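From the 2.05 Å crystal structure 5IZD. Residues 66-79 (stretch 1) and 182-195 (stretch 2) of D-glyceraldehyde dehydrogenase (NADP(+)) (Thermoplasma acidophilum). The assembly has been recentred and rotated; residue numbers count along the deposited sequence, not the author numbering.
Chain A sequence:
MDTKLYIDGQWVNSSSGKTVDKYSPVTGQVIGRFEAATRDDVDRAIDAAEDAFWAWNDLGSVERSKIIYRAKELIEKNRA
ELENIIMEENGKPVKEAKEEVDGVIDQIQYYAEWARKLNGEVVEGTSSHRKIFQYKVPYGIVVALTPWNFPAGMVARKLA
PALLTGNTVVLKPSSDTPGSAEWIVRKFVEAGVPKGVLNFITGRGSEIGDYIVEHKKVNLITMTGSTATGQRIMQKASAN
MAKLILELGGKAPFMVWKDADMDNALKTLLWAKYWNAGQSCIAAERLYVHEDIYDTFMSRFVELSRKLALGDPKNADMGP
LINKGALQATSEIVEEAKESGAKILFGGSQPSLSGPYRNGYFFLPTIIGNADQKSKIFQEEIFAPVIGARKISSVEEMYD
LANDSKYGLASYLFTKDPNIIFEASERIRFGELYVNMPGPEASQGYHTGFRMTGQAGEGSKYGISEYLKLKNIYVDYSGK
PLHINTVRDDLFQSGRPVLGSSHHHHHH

Stretch 1 66-79: KIIYRAKELIEKNR
Stretch 2 182-195: EWIVRKFVEAGVPK

Both stretches are chiefly helical. Residues 66-77 continue a helix begun earlier in the chain, with phi/psi near -60/-45, and Asn78 (-115/20) is the first to leave it. The second helix, also already under way at Glu182, gives out before Gly192, whose phi of 102° makes a Schellman turn: Gly192 N bonds Val189 O at 2.9 Å and Val193 N bonds Phe188 O at 3.2 Å. A CB at these angles would jam against the preceding carbonyl, so glycine suits the turn. The axes approach to 8.2 Å, with 126° between their N-to-C directions.

The nearest backbone pair is formed by two small residues: the CA atoms of Ala71 and Ala191 lie 5.0 Å apart, their CB atoms 3.8 Å, and Ala191 CB comes within 3.3 Å of Ala71 N. Methyl side chains permit this closeness.

Apolar contacts extend from this point. Ala71 CB sits 3.8 Å from the centroid of the Phe188 ring (chi1 m, chi2 84°), 5° off its normal, a CH-pi contact, while Ile68 CG1 meets the ring edge, 4.3 Å from Phe188 CE2. Ile67 (m, t) places CG2 3.8 Å from Val193 CG2. Farther along, Ile75 (m, t) brings CG1 3.9 Å from CZ3 of Trp183 (t, 97°) and 3.6 Å from Lys187 CB. Leu74 CB packs 3.7 Å from Lys187 CD, using the aliphatic part of the lysine.

Polar bonding across the interface rests on Arg70 (chi1 -149°, chi2 131°, chi3 p), whose NE and NH1 each donate to Ala191 O at 3.0 Å. That carbonyl, near the guanidinium plane, accepts both bonds beside the Schellman turn.

Within the stretches, Lys187 (m, m, t, m) curls so that NZ forms a salt bridge with Glu190 OE2 at 3.0 Å, pairing its charge with the glutamate, and Asn78 (m, -80°) turns ND2 back to Leu74 O at 2.9 Å.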

# COMPACT_ATOMS: atom_id res chain seq x y z
N LYS A 66 1.36 -9.58 22.29
CA LYS A 66 2.19 -10.21 23.36
C LYS A 66 1.56 -11.50 23.91
O LYS A 66 2.28 -12.51 24.16
CB LYS A 66 2.45 -9.26 24.51
CG LYS A 66 3.36 -8.08 24.10
CD LYS A 66 3.67 -7.14 25.27
CE LYS A 66 4.59 -6.04 24.76
NZ LYS A 66 4.63 -4.97 25.78
N ILE A 67 0.24 -11.44 24.10
CA ILE A 67 -0.60 -12.59 24.53
C ILE A 67 -0.57 -13.68 23.44
O ILE A 67 -0.37 -14.84 23.75
CB ILE A 67 -2.07 -12.18 24.79
CG1 ILE A 67 -2.17 -11.23 25.97
CG2 ILE A 67 -2.92 -13.42 24.99
CD1 ILE A 67 -3.51 -10.48 26.07
N ILE A 68 -0.71 -13.28 22.18
CA ILE A 68 -0.68 -14.26 21.09
C ILE A 68 0.69 -14.94 20.95
O ILE A 68 0.75 -16.19 20.69
CB ILE A 68 -1.13 -13.64 19.74
CG1 ILE A 68 -2.60 -13.20 19.80
CG2 ILE A 68 -0.88 -14.57 18.55
CD1 ILE A 68 -2.96 -12.12 18.81
N TYR A 69 1.78 -14.16 21.14
CA TYR A 69 3.14 -14.73 21.11
C TYR A 69 3.40 -15.77 22.25
O TYR A 69 4.03 -16.80 22.06
CB TYR A 69 4.23 -13.65 21.17
CG TYR A 69 4.46 -12.80 19.89
CD1 TYR A 69 4.70 -13.40 18.65
CD2 TYR A 69 4.46 -11.40 19.96
CE1 TYR A 69 4.98 -12.63 17.52
CE2 TYR A 69 4.69 -10.61 18.82
CZ TYR A 69 4.93 -11.22 17.61
OH TYR A 69 5.19 -10.45 16.51
N ARG A 70 2.84 -15.48 23.41
CA ARG A 70 2.90 -16.32 24.60
C ARG A 70 2.25 -17.65 24.23
O ARG A 70 2.85 -18.66 24.40
CB ARG A 70 2.18 -15.64 25.74
CG ARG A 70 2.74 -15.95 27.12
CD ARG A 70 2.94 -14.67 27.92
NE ARG A 70 1.67 -14.11 28.28
CZ ARG A 70 1.42 -12.83 28.40
NH1 ARG A 70 0.21 -12.44 28.73
NH2 ARG A 70 2.39 -11.95 28.23
N ALA A 71 1.04 -17.62 23.69
CA ALA A 71 0.34 -18.82 23.17
C ALA A 71 1.19 -19.61 22.20
O ALA A 71 1.36 -20.81 22.35
CB ALA A 71 -0.98 -18.50 22.52
N LYS A 72 1.76 -18.92 21.23
CA LYS A 72 2.72 -19.57 20.36
C LYS A 72 3.84 -20.32 21.14
O LYS A 72 4.06 -21.48 20.86
CB LYS A 72 3.38 -18.61 19.40
CG LYS A 72 4.05 -19.38 18.27
CD LYS A 72 5.21 -18.64 17.69
CE LYS A 72 6.36 -18.49 18.64
NZ LYS A 72 7.47 -17.94 17.82
N GLU A 73 4.51 -19.64 22.09
CA GLU A 73 5.59 -20.28 22.87
C GLU A 73 5.10 -21.51 23.69
O GLU A 73 5.83 -22.49 23.76
CB GLU A 73 6.25 -19.31 23.83
CG GLU A 73 6.95 -18.13 23.15
CD GLU A 73 7.11 -16.92 24.09
OE1 GLU A 73 7.49 -17.09 25.29
OE2 GLU A 73 6.85 -15.81 23.65
N LEU A 74 3.91 -21.42 24.29
CA LEU A 74 3.32 -22.54 25.06
C LEU A 74 2.98 -23.72 24.18
O LEU A 74 3.25 -24.81 24.53
CB LEU A 74 2.07 -22.12 25.83
CG LEU A 74 2.32 -21.15 26.99
CD1 LEU A 74 0.98 -20.78 27.59
CD2 LEU A 74 3.20 -21.78 28.05
N ILE A 75 2.48 -23.45 22.97
CA ILE A 75 2.18 -24.48 21.98
C ILE A 75 3.48 -25.16 21.61
O ILE A 75 3.58 -26.38 21.66
CB ILE A 75 1.41 -23.89 20.76
CG1 ILE A 75 -0.00 -23.51 21.20
CG2 ILE A 75 1.36 -24.87 19.61
CD1 ILE A 75 -0.87 -22.85 20.13
N GLU A 76 4.50 -24.37 21.33
CA GLU A 76 5.83 -24.89 20.95
C GLU A 76 6.47 -25.81 22.01
O GLU A 76 6.97 -26.88 21.70
CB GLU A 76 6.74 -23.70 20.76
CG GLU A 76 7.92 -23.84 19.82
CD GLU A 76 8.33 -22.46 19.30
OE1 GLU A 76 8.22 -21.40 20.02
OE2 GLU A 76 8.78 -22.47 18.14
N LYS A 77 6.43 -25.34 23.26
CA LYS A 77 6.98 -26.08 24.39
C LYS A 77 6.32 -27.46 24.56
O LYS A 77 6.98 -28.42 24.90
CB LYS A 77 6.80 -25.25 25.69
N ASN A 78 5.03 -27.54 24.27
CA ASN A 78 4.21 -28.73 24.50
C ASN A 78 3.69 -29.37 23.23
O ASN A 78 2.70 -30.09 23.28
CB ASN A 78 3.03 -28.27 25.33
CG ASN A 78 3.43 -27.77 26.68
OD1 ASN A 78 3.66 -28.58 27.55
ND2 ASN A 78 3.51 -26.45 26.86
N ARG A 79 4.34 -29.05 22.11
CA ARG A 79 3.95 -29.47 20.76
C ARG A 79 3.61 -30.92 20.59
O ARG A 79 2.66 -31.25 19.95
CB ARG A 79 4.90 -28.98 19.67
CG ARG A 79 6.32 -29.45 19.74
CD ARG A 79 7.10 -28.99 18.53
NE ARG A 79 6.56 -29.58 17.34
CZ ARG A 79 6.66 -29.10 16.12
NH1 ARG A 79 6.13 -29.77 15.14
NH2 ARG A 79 7.29 -27.97 15.88
N GLU A 182 -9.71 -27.72 21.05
CA GLU A 182 -9.81 -27.48 22.48
C GLU A 182 -8.44 -27.27 23.02
O GLU A 182 -8.27 -26.45 23.88
CB GLU A 182 -10.40 -28.67 23.23
CG GLU A 182 -10.81 -28.28 24.64
CD GLU A 182 -10.70 -29.37 25.64
OE1 GLU A 182 -9.69 -30.11 25.59
OE2 GLU A 182 -11.64 -29.49 26.50
N TRP A 183 -7.50 -28.08 22.58
CA TRP A 183 -6.14 -27.98 23.10
C TRP A 183 -5.47 -26.60 22.76
O TRP A 183 -4.85 -25.94 23.63
CB TRP A 183 -5.32 -29.16 22.61
CG TRP A 183 -3.94 -29.26 23.14
CD1 TRP A 183 -3.53 -30.02 24.18
CD2 TRP A 183 -2.74 -28.57 22.64
NE1 TRP A 183 -2.18 -29.87 24.37
CE2 TRP A 183 -1.66 -29.02 23.42
CE3 TRP A 183 -2.50 -27.67 21.62
CZ2 TRP A 183 -0.35 -28.55 23.24
CZ3 TRP A 183 -1.17 -27.20 21.40
CH2 TRP A 183 -0.12 -27.64 22.22
N ILE A 184 -5.69 -26.13 21.54
CA ILE A 184 -5.19 -24.83 21.11
C ILE A 184 -5.82 -23.71 21.91
O ILE A 184 -5.10 -22.86 22.42
CB ILE A 184 -5.40 -24.62 19.60
CG1 ILE A 184 -4.45 -25.54 18.85
CG2 ILE A 184 -5.12 -23.18 19.19
CD1 ILE A 184 -4.83 -25.79 17.42
N VAL A 185 -7.14 -23.77 22.06
CA VAL A 185 -7.90 -22.82 22.85
C VAL A 185 -7.36 -22.71 24.27
O VAL A 185 -7.22 -21.60 24.80
CB VAL A 185 -9.42 -23.18 22.87
CG1 VAL A 185 -10.18 -22.37 23.92
CG2 VAL A 185 -10.03 -22.92 21.48
N ARG A 186 -7.08 -23.86 24.88
CA ARG A 186 -6.55 -23.92 26.25
C ARG A 186 -5.19 -23.21 26.28
O ARG A 186 -4.94 -22.44 27.19
CB ARG A 186 -6.49 -25.36 26.77
CG ARG A 186 -6.04 -25.55 28.24
CD ARG A 186 -6.23 -26.99 28.72
NE ARG A 186 -7.65 -27.39 28.84
CZ ARG A 186 -8.45 -27.16 29.90
NH1 ARG A 186 -8.03 -26.55 31.01
NH2 ARG A 186 -9.73 -27.58 29.85
N LYS A 187 -4.35 -23.39 25.24
CA LYS A 187 -3.07 -22.66 25.20
C LYS A 187 -3.25 -21.14 25.15
O LYS A 187 -2.54 -20.42 25.82
CB LYS A 187 -2.15 -23.20 24.09
CG LYS A 187 -1.67 -24.62 24.35
CD LYS A 187 -0.55 -24.66 25.40
CE LYS A 187 -0.30 -26.09 25.86
NZ LYS A 187 -1.37 -26.52 26.80
N PHE A 188 -4.22 -20.67 24.37
CA PHE A 188 -4.56 -19.25 24.35
C PHE A 188 -5.05 -18.75 25.72
O PHE A 188 -4.63 -17.65 26.20
CB PHE A 188 -5.57 -18.95 23.25
CG PHE A 188 -4.94 -18.69 21.95
CD1 PHE A 188 -4.60 -19.75 21.13
CD2 PHE A 188 -4.62 -17.40 21.56
CE1 PHE A 188 -4.02 -19.52 19.89
CE2 PHE A 188 -4.01 -17.19 20.33
CZ PHE A 188 -3.71 -18.25 19.50
N VAL A 189 -5.92 -19.55 26.34
CA VAL A 189 -6.33 -19.31 27.73
C VAL A 189 -5.12 -19.22 28.70
O VAL A 189 -4.95 -18.19 29.40
CB VAL A 189 -7.39 -20.31 28.26
CG1 VAL A 189 -7.74 -20.01 29.72
CG2 VAL A 189 -8.65 -20.18 27.44
N GLU A 190 -4.26 -20.22 28.70
CA GLU A 190 -3.08 -20.19 29.56
C GLU A 190 -2.13 -19.02 29.24
O GLU A 190 -1.41 -18.58 30.11
CB GLU A 190 -2.34 -21.53 29.53
CG GLU A 190 -3.17 -22.69 30.08
CD GLU A 190 -2.70 -24.09 29.66
OE1 GLU A 190 -3.23 -25.08 30.26
OE2 GLU A 190 -1.82 -24.22 28.75
N ALA A 191 -2.14 -18.49 28.01
CA ALA A 191 -1.30 -17.35 27.64
C ALA A 191 -1.86 -16.01 28.14
O ALA A 191 -1.19 -14.96 27.96
CB ALA A 191 -1.10 -17.31 26.13
N GLY A 192 -3.09 -16.01 28.71
CA GLY A 192 -3.72 -14.77 29.23
C GLY A 192 -4.81 -14.08 28.41
O GLY A 192 -5.13 -12.92 28.70
N VAL A 193 -5.40 -14.75 27.42
CA VAL A 193 -6.55 -14.14 26.72
C VAL A 193 -7.63 -13.77 27.76
O VAL A 193 -8.04 -14.62 28.47
CB VAL A 193 -7.17 -15.07 25.65
CG1 VAL A 193 -8.48 -14.51 25.13
CG2 VAL A 193 -6.21 -15.23 24.51
N PRO A 194 -8.08 -12.51 27.82
CA PRO A 194 -9.09 -12.17 28.83
C PRO A 194 -10.44 -12.88 28.65
O PRO A 194 -10.77 -13.33 27.52
CB PRO A 194 -9.27 -10.66 28.67
CG PRO A 194 -8.14 -10.17 27.85
CD PRO A 194 -7.74 -11.35 26.98
N LYS A 195 -11.25 -12.91 29.73
CA LYS A 195 -12.53 -13.64 29.73
C LYS A 195 -13.51 -13.01 28.75
O LYS A 195 -13.64 -11.81 28.64
CB LYS A 195 -13.14 -13.83 31.18
CG LYS A 195 -14.18 -12.80 31.59
CD LYS A 195 -14.80 -13.03 32.95
CE LYS A 195 -15.96 -12.06 33.15